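PDB 2BWQ: regulating synaptic membrane exocytosis protein 2 from Rattus norvegicus, which probably helps regulate neurotransmitter release as a Rab3-interacting protein of synaptic membrane exocytosis, here represented by its C2A domain. Local coordinates for residues 18-23 against 74-79; 90-95 against 107-112. All blocks are in the same frame, centred on the assembly; numbering follows the deposited sequence. Where two conformers were deposited one is given.

Contact 1. Residues 18-23 against 74-79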
loop_
_atom_site.group_PDB
_atom_site.type_symbol
_atom_site.label_atom_id
_atom_site.label_comp_id
_atom_site.label_asym_id
_atom_site.label_seq_id
_atom_site.Cartn_x
_atom_site.Cartn_y
_atom_site.Cartn_z
ATOM N N HIS A 18 -5.023 18.983 6.524
ATOM C CA HIS A 18 -3.968 18.811 5.513
ATOM C C HIS A 18 -3.170 17.530 5.726
ATOM O O HIS A 18 -1.931 17.567 5.797
ATOM C CB HIS A 18 -3.106 20.090 5.503
ATOM C CG HIS A 18 -3.883 21.297 5.080
ATOM N ND1 HIS A 18 -4.306 22.250 5.985
ATOM C CD2 HIS A 18 -4.376 21.683 3.874
ATOM C CE1 HIS A 18 -4.993 23.186 5.343
ATOM N NE2 HIS A 18 -5.049 22.863 4.062
ATOM N N GLN A 19 -3.889 16.406 5.857
ATOM C CA GLN A 19 -3.248 15.108 6.044
ATOM C C GLN A 19 -3.898 14.062 5.184
ATOM O O GLN A 19 -5.128 14.082 5.003
ATOM C CB GLN A 19 -3.419 14.602 7.494
ATOM C CG GLN A 19 -2.990 15.487 8.643
ATOM C CD GLN A 19 -3.236 14.789 10.019
ATOM O OE1 GLN A 19 -2.419 14.966 10.916
ATOM N NE2 GLN A 19 -4.321 13.981 10.154
ATOM N N LEU A 20 -3.080 13.174 4.625
ATOM C CA LEU A 20 -3.599 12.032 3.864
ATOM C C LEU A 20 -3.414 10.754 4.685
ATOM O O LEU A 20 -2.277 10.414 5.064
ATOM C CB LEU A 20 -2.843 11.925 2.535
ATOM C CG LEU A 20 -3.078 10.637 1.765
ATOM C CD1 LEU A 20 -4.491 10.556 1.132
ATOM C CD2 LEU A 20 -2.098 10.503 0.680
ATOM N N ILE A 21 -4.526 10.051 4.932
ATOM C CA ILE A 21 -4.571 8.874 5.776
ATOM C C ILE A 21 -4.646 7.641 4.919
ATOM O O ILE A 21 -5.523 7.522 4.040
ATOM C CB ILE A 21 -5.805 8.964 6.726
ATOM C CG1 ILE A 21 -5.915 10.351 7.390
ATOM C CG2 ILE A 21 -5.719 7.824 7.797
ATOM C CD1 ILE A 21 -4.859 10.724 8.293
ATOM N N VAL A 22 -3.666 6.747 5.052
ATOM C CA VAL A 22 -3.591 5.557 4.253
ATOM C C VAL A 22 -3.615 4.362 5.157
ATOM O O VAL A 22 -2.626 4.167 5.912
ATOM C CB VAL A 22 -2.288 5.614 3.437
ATOM C CG1 VAL A 22 -2.082 4.374 2.549
ATOM C CG2 VAL A 22 -2.216 6.863 2.577
ATOM N N THR A 23 -4.611 3.504 5.066
ATOM C CA THR A 23 -4.677 2.355 5.956
ATOM C C THR A 23 -4.475 1.124 5.110
ATOM O O THR A 23 -5.214 0.928 4.144
ATOM C CB THR A 23 -6.038 2.285 6.656
ATOM O OG1 THR A 23 -6.235 3.450 7.490
ATOM C CG2 THR A 23 -6.075 1.049 7.606
ATOM N N PHE A 74 -1.119 4.790 8.181
ATOM C CA PHE A 74 -0.042 5.721 7.944
ATOM C C PHE A 74 -0.638 7.135 7.751
ATOM O O PHE A 74 -1.693 7.256 7.147
ATOM C CB PHE A 74 0.736 5.356 6.700
ATOM C CG PHE A 74 1.257 3.915 6.635
ATOM C CD1 PHE A 74 1.572 3.162 7.777
ATOM C CD2 PHE A 74 1.508 3.369 5.402
ATOM C CE1 PHE A 74 2.102 1.830 7.594
ATOM C CE2 PHE A 74 2.043 2.070 5.243
ATOM C CZ PHE A 74 2.327 1.343 6.355
ATOM N N ILE A 75 0.077 8.154 8.165
ATOM C CA ILE A 75 -0.400 9.528 8.056
ATOM C C ILE A 75 0.681 10.328 7.350
ATOM O O ILE A 75 1.833 10.371 7.832
ATOM C CB ILE A 75 -0.723 10.179 9.411
ATOM C CG1 ILE A 75 -1.868 9.416 10.106
ATOM C CG2 ILE A 75 -1.099 11.657 9.151
ATOM C CD1 ILE A 75 -2.566 10.193 11.166
ATOM N N TYR A 76 0.317 10.929 6.229
ATOM C CA TYR A 76 1.229 11.772 5.467
ATOM C C TYR A 76 0.835 13.212 5.790
ATOM O O TYR A 76 -0.345 13.556 5.759
ATOM C CB TYR A 76 1.129 11.422 3.981
ATOM C CG TYR A 76 1.913 10.165 3.620
ATOM C CD1 TYR A 76 3.284 10.126 3.781
ATOM C CD2 TYR A 76 1.279 9.034 3.061
ATOM C CE1 TYR A 76 4.034 8.987 3.433
ATOM C CE2 TYR A 76 2.004 7.890 2.702
ATOM C CZ TYR A 76 3.404 7.876 2.883
ATOM O OH TYR A 76 4.141 6.751 2.532
ATOM N N SER A 77 1.790 14.071 6.126
ATOM C CA SER A 77 1.458 15.458 6.365
ATOM C C SER A 77 2.725 16.281 6.224
ATOM O O SER A 77 3.781 15.760 6.593
ATOM C CB SER A 77 1.017 15.610 7.814
ATOM O OG SER A 77 0.784 16.984 8.188
ATOM N N PRO A 78 2.652 17.513 5.718
ATOM C CA PRO A 78 1.451 18.203 5.240
ATOM C C PRO A 78 1.096 17.762 3.846
ATOM O O PRO A 78 1.997 17.426 3.033
ATOM C CB PRO A 78 1.925 19.656 5.123
ATOM C CG PRO A 78 3.415 19.558 4.839
ATOM C CD PRO A 78 3.867 18.371 5.651
ATOM N N VAL A 79 -0.194 17.697 3.552
ATOM C CA VAL A 79 -0.699 17.409 2.194
ATOM C C VAL A 79 -1.779 18.396 1.819
ATOM O O VAL A 79 -2.653 18.702 2.649
ATOM C CB VAL A 79 -1.282 15.949 2.076
ATOM C CG1 VAL A 79 -1.776 15.706 0.630
ATOM C CG2 VAL A 79 -0.153 14.987 2.406
#

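Contact 2. Residues 90-95 against 107-112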
loop_
_atom_site.group_PDB
_atom_site.type_symbol
_atom_site.label_atom_id
_atom_site.label_comp_id
_atom_site.label_asym_id
_atom_site.label_seq_id
_atom_site.Cartn_x
_atom_site.Cartn_y
_atom_site.Cartn_z
ATOM N N GLU A 90 3.100 5.035 -4.273
ATOM C CA GLU A 90 3.722 3.812 -4.797
ATOM C C GLU A 90 3.713 2.771 -3.698
ATOM O O GLU A 90 4.384 2.895 -2.672
ATOM C CB GLU A 90 5.168 4.127 -5.236
ATOM C CG GLU A 90 5.915 2.886 -5.732
ATOM C CD GLU A 90 7.398 3.070 -5.552
ATOM O OE1 GLU A 90 7.990 3.729 -6.382
ATOM O OE2 GLU A 90 7.970 2.472 -4.602
ATOM N N ILE A 91 2.874 1.772 -3.888
ATOM C CA ILE A 91 2.616 0.720 -2.888
ATOM C C ILE A 91 3.173 -0.581 -3.405
ATOM O O ILE A 91 2.788 -1.028 -4.467
ATOM C CB ILE A 91 1.093 0.622 -2.637
ATOM C CG1 ILE A 91 0.599 1.994 -2.155
ATOM C CG2 ILE A 91 0.798 -0.513 -1.625
ATOM C CD1 ILE A 91 -0.994 2.127 -2.286
ATOM N N THR A 92 4.136 -1.146 -2.694
ATOM C CA THR A 92 4.800 -2.382 -3.139
ATOM C C THR A 92 4.732 -3.413 -2.065
ATOM O O THR A 92 4.834 -3.110 -0.869
ATOM C CB THR A 92 6.264 -2.120 -3.594
ATOM O OG1 THR A 92 7.001 -1.476 -2.543
ATOM C CG2 THR A 92 6.258 -1.244 -4.840
ATOM N N LEU A 93 4.585 -4.687 -2.496
ATOM C CA LEU A 93 4.502 -5.820 -1.577
ATOM C C LEU A 93 5.768 -6.662 -1.790
ATOM O O LEU A 93 6.199 -6.869 -2.919
ATOM C CB LEU A 93 3.257 -6.632 -1.944
ATOM C CG LEU A 93 3.056 -7.857 -1.028
ATOM C CD1 LEU A 93 2.652 -7.466 0.390
ATOM C CD2 LEU A 93 2.057 -8.792 -1.667
ATOM N N TRP A 94 6.304 -7.186 -0.673
ATOM C CA TRP A 94 7.600 -7.866 -0.630
ATOM C C TRP A 94 7.506 -9.105 0.232
ATOM O O TRP A 94 6.788 -9.116 1.221
ATOM C CB TRP A 94 8.684 -6.953 -0.029
ATOM C CG TRP A 94 8.830 -5.721 -0.818
ATOM C CD1 TRP A 94 8.141 -4.542 -0.610
ATOM C CD2 TRP A 94 9.664 -5.507 -1.994
ATOM N NE1 TRP A 94 8.487 -3.641 -1.581
ATOM C CE2 TRP A 94 9.417 -4.173 -2.432
ATOM C CE3 TRP A 94 10.590 -6.291 -2.733
ATOM C CZ2 TRP A 94 10.038 -3.601 -3.564
ATOM C CZ3 TRP A 94 11.232 -5.670 -3.865
ATOM C CH2 TRP A 94 10.935 -4.371 -4.262
ATOM N N ASP A 95 8.273 -10.137 -0.156
ATOM C CA ASP A 95 8.492 -11.362 0.646
ATOM C C ASP A 95 9.852 -11.235 1.301
ATOM O O ASP A 95 10.873 -11.215 0.558
ATOM C CB ASP A 95 8.463 -12.529 -0.322
ATOM C CG ASP A 95 8.547 -13.878 0.354
ATOM O OD1 ASP A 95 8.439 -13.994 1.585
ATOM O OD2 ASP A 95 8.814 -14.884 -0.354
ATOM N N LEU A 107 6.690 -8.721 -4.886
ATOM C CA LEU A 107 5.404 -9.412 -5.125
ATOM C C LEU A 107 4.375 -8.513 -5.811
ATOM O O LEU A 107 3.210 -8.857 -5.907
ATOM C CB LEU A 107 4.796 -9.944 -3.833
ATOM C CG LEU A 107 5.606 -11.038 -3.106
ATOM C CD1 LEU A 107 4.927 -11.424 -1.758
ATOM C CD2 LEU A 107 5.792 -12.237 -4.014
ATOM N N GLY A 108 4.760 -7.297 -6.201
ATOM C CA GLY A 108 3.849 -6.496 -6.999
ATOM C C GLY A 108 3.686 -5.082 -6.502
ATOM O O GLY A 108 4.117 -4.746 -5.407
ATOM N N GLU A 109 3.123 -4.260 -7.382
ATOM C CA GLU A 109 3.029 -2.828 -7.145
ATOM C C GLU A 109 1.626 -2.365 -7.457
ATOM O O GLU A 109 1.000 -2.846 -8.422
ATOM C CB GLU A 109 4.045 -2.079 -8.087
ATOM C CG GLU A 109 3.945 -0.538 -7.976
ATOM C CD GLU A 109 5.033 0.167 -8.667
ATOM O OE1 GLU A 109 6.072 -0.428 -8.841
ATOM O OE2 GLU A 109 4.795 1.318 -8.999
ATOM N N ILE A 110 1.139 -1.441 -6.655
ATOM C CA ILE A 110 -0.070 -0.682 -6.961
ATOM C C ILE A 110 0.344 0.795 -6.929
ATOM O O ILE A 110 0.957 1.259 -5.976
ATOM C CB ILE A 110 -1.112 -0.963 -5.849
ATOM C CG1 ILE A 110 -1.537 -2.437 -5.902
ATOM C CG2 ILE A 110 -2.322 -0.001 -5.925
ATOM C CD1 ILE A 110 -1.952 -2.928 -4.532
ATOM N N LEU A 111 0.065 1.538 -7.966
ATOM C CA LEU A 111 0.501 2.958 -8.094
ATOM C C LEU A 111 -0.770 3.790 -8.196
ATOM O O LEU A 111 -1.503 3.656 -9.205
ATOM C CB LEU A 111 1.406 3.143 -9.332
ATOM C CG LEU A 111 2.053 4.487 -9.457
ATOM C CD1 LEU A 111 3.020 4.761 -8.280
ATOM C CD2 LEU A 111 2.844 4.476 -10.795
ATOM N N ILE A 112 -1.048 4.605 -7.189
ATOM C CA ILE A 112 -2.336 5.327 -7.152
ATOM C C ILE A 112 -2.065 6.796 -7.332
ATOM O O ILE A 112 -1.468 7.436 -6.466
ATOM C CB ILE A 112 -3.059 5.052 -5.813
ATOM C CG1 ILE A 112 -3.400 3.567 -5.676
ATOM C CG2 ILE A 112 -4.362 5.928 -5.707
ATOM C CD1 ILE A 112 -4.057 3.237 -4.347
#

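Contact 1. Residues 18-23 against 74-79
Leu20, on the inner face of the sheet with Val22 and Tyr76, meets Val79 of the loop that follows strand 69-76: Leu20 CB lies 4.1 Å from Val79 CG2. That methyl stands anti to the carbonyl carbon of Val79 (CG1 is anti to the backbone N, chi1 -179°), which turns it over the start of strand 19-28. The main chain holds Val79 beside this strand: Val79 N, just past the cis peptide before Pro78, gives a 2.8 Å hydrogen bond to His18 O, arriving 54° above the carbonyl plane. Beyond this irregular end the strands settle into regular antiparallel pairing. Leu20 and Tyr76 exchange two hydrogen bonds, as do Val22 and Phe74, where Val22 N to Phe74 O measures 2.9 Å and is nearly straight at 176°. Val22 also sends CG2 to the edge of the Tyr76 ring, 4.1 Å from CD2. The Tyr76 hydroxyl is hydrogen-bonded to Asn55 O. Leu20 and Val22 continue onto Phe47 and Ile45 of strand 41-48, in the opposing sheet of the C2 sandwich. On the outer face, Ile21 CD1 rests 3.7 Å from Ile75 CD1, the two chains side by side. Gln19 reaches out, extended, past Ser77 and lays its amide across Ile75 CG2, with CD at 3.9 Å. An alanine here would probably leave Ile75 CG2 without its amide cover and open a gap beside Ser77. All five hydrogen bonds of the contact join main-chain groups, so the backbone sets the register while apolar side chains fill the face turned to the sandwich interior.

Contact 2. Residues 90-95 against 107-112
Leu107 packs against Leu93 and Asp95, and its chain can be traced outward atom by atom. CB starts 3.5 Å from Leu93 O and also touches the methyl CD2 of Leu93, at 3.7 Å. CG, anti to the carbonyl carbon of its own residue (chi1 -64°), is thereby directed along the partner strand and comes up to Asp95 N. At the tip, CD1 lies between two neighbours, 3.9 Å from Leu93 CD2 and 4.0 Å from Asp95 CB. The backbone supports this placement: Leu107 N donates to Leu93 O at 2.7 Å, while Leu93 N turns to Gly108 O. Two residues, Leu107 and Gly108, thus face one, which has the form of a beta bulge. With phi 132° and psi 165°, Gly108 has a conformation in which a CB would jam against the carbonyl of Leu107. Regular pairing follows at Ile91 and Ile110, which trade two hydrogen bonds; Ile91 CD1 reaches on to Ile112 CD1 at 3.9 Å. On the outer face Glu109 runs beside Thr92, its CG 4.0 Å from Thr92 CG2. Its carboxylate approaches Glu90, and Glu109 OE2 stands 3.8 Å from Glu90 CG, while the like-charged ends of the two acids keep apart. Thr92 OG1 accepts a hydrogen bond from Trp94 NE1. Near the end of the strand, Asp95 has both carboxylate oxygens engaged, in salt bridges to Arg33 and Arg39 and a hydrogen bond from Asn40 N. Strand 88-95 has strand 41-48 along its other side; across the sandwich, Ile91 and Ile110 reach Leu7 of strand 6-14, and Ile110 and Ile112 pack on Tyr126 of strand 123-127.

The two contacts sit in different sheets of one C2 beta sandwich, their centres about 18 Å apart and their nearest atoms about 5 Å, without touching. Along the chain they come in series: contact 1 closes at Val79, and contact 2 opens with strand 88-95, the next strand after 69-76. Each joins an outermost strand of its four-stranded sheet to the neighbour inside it, 69-76 to 19-28 and 105-113 to 88-95. Contact 1 brings together strands far apart in sequence, whereas contact 2 belongs to a hairpin whose connection is partly unmodelled at 97-103. Together they help form the two layers whose apolar faces meet in the domain interior.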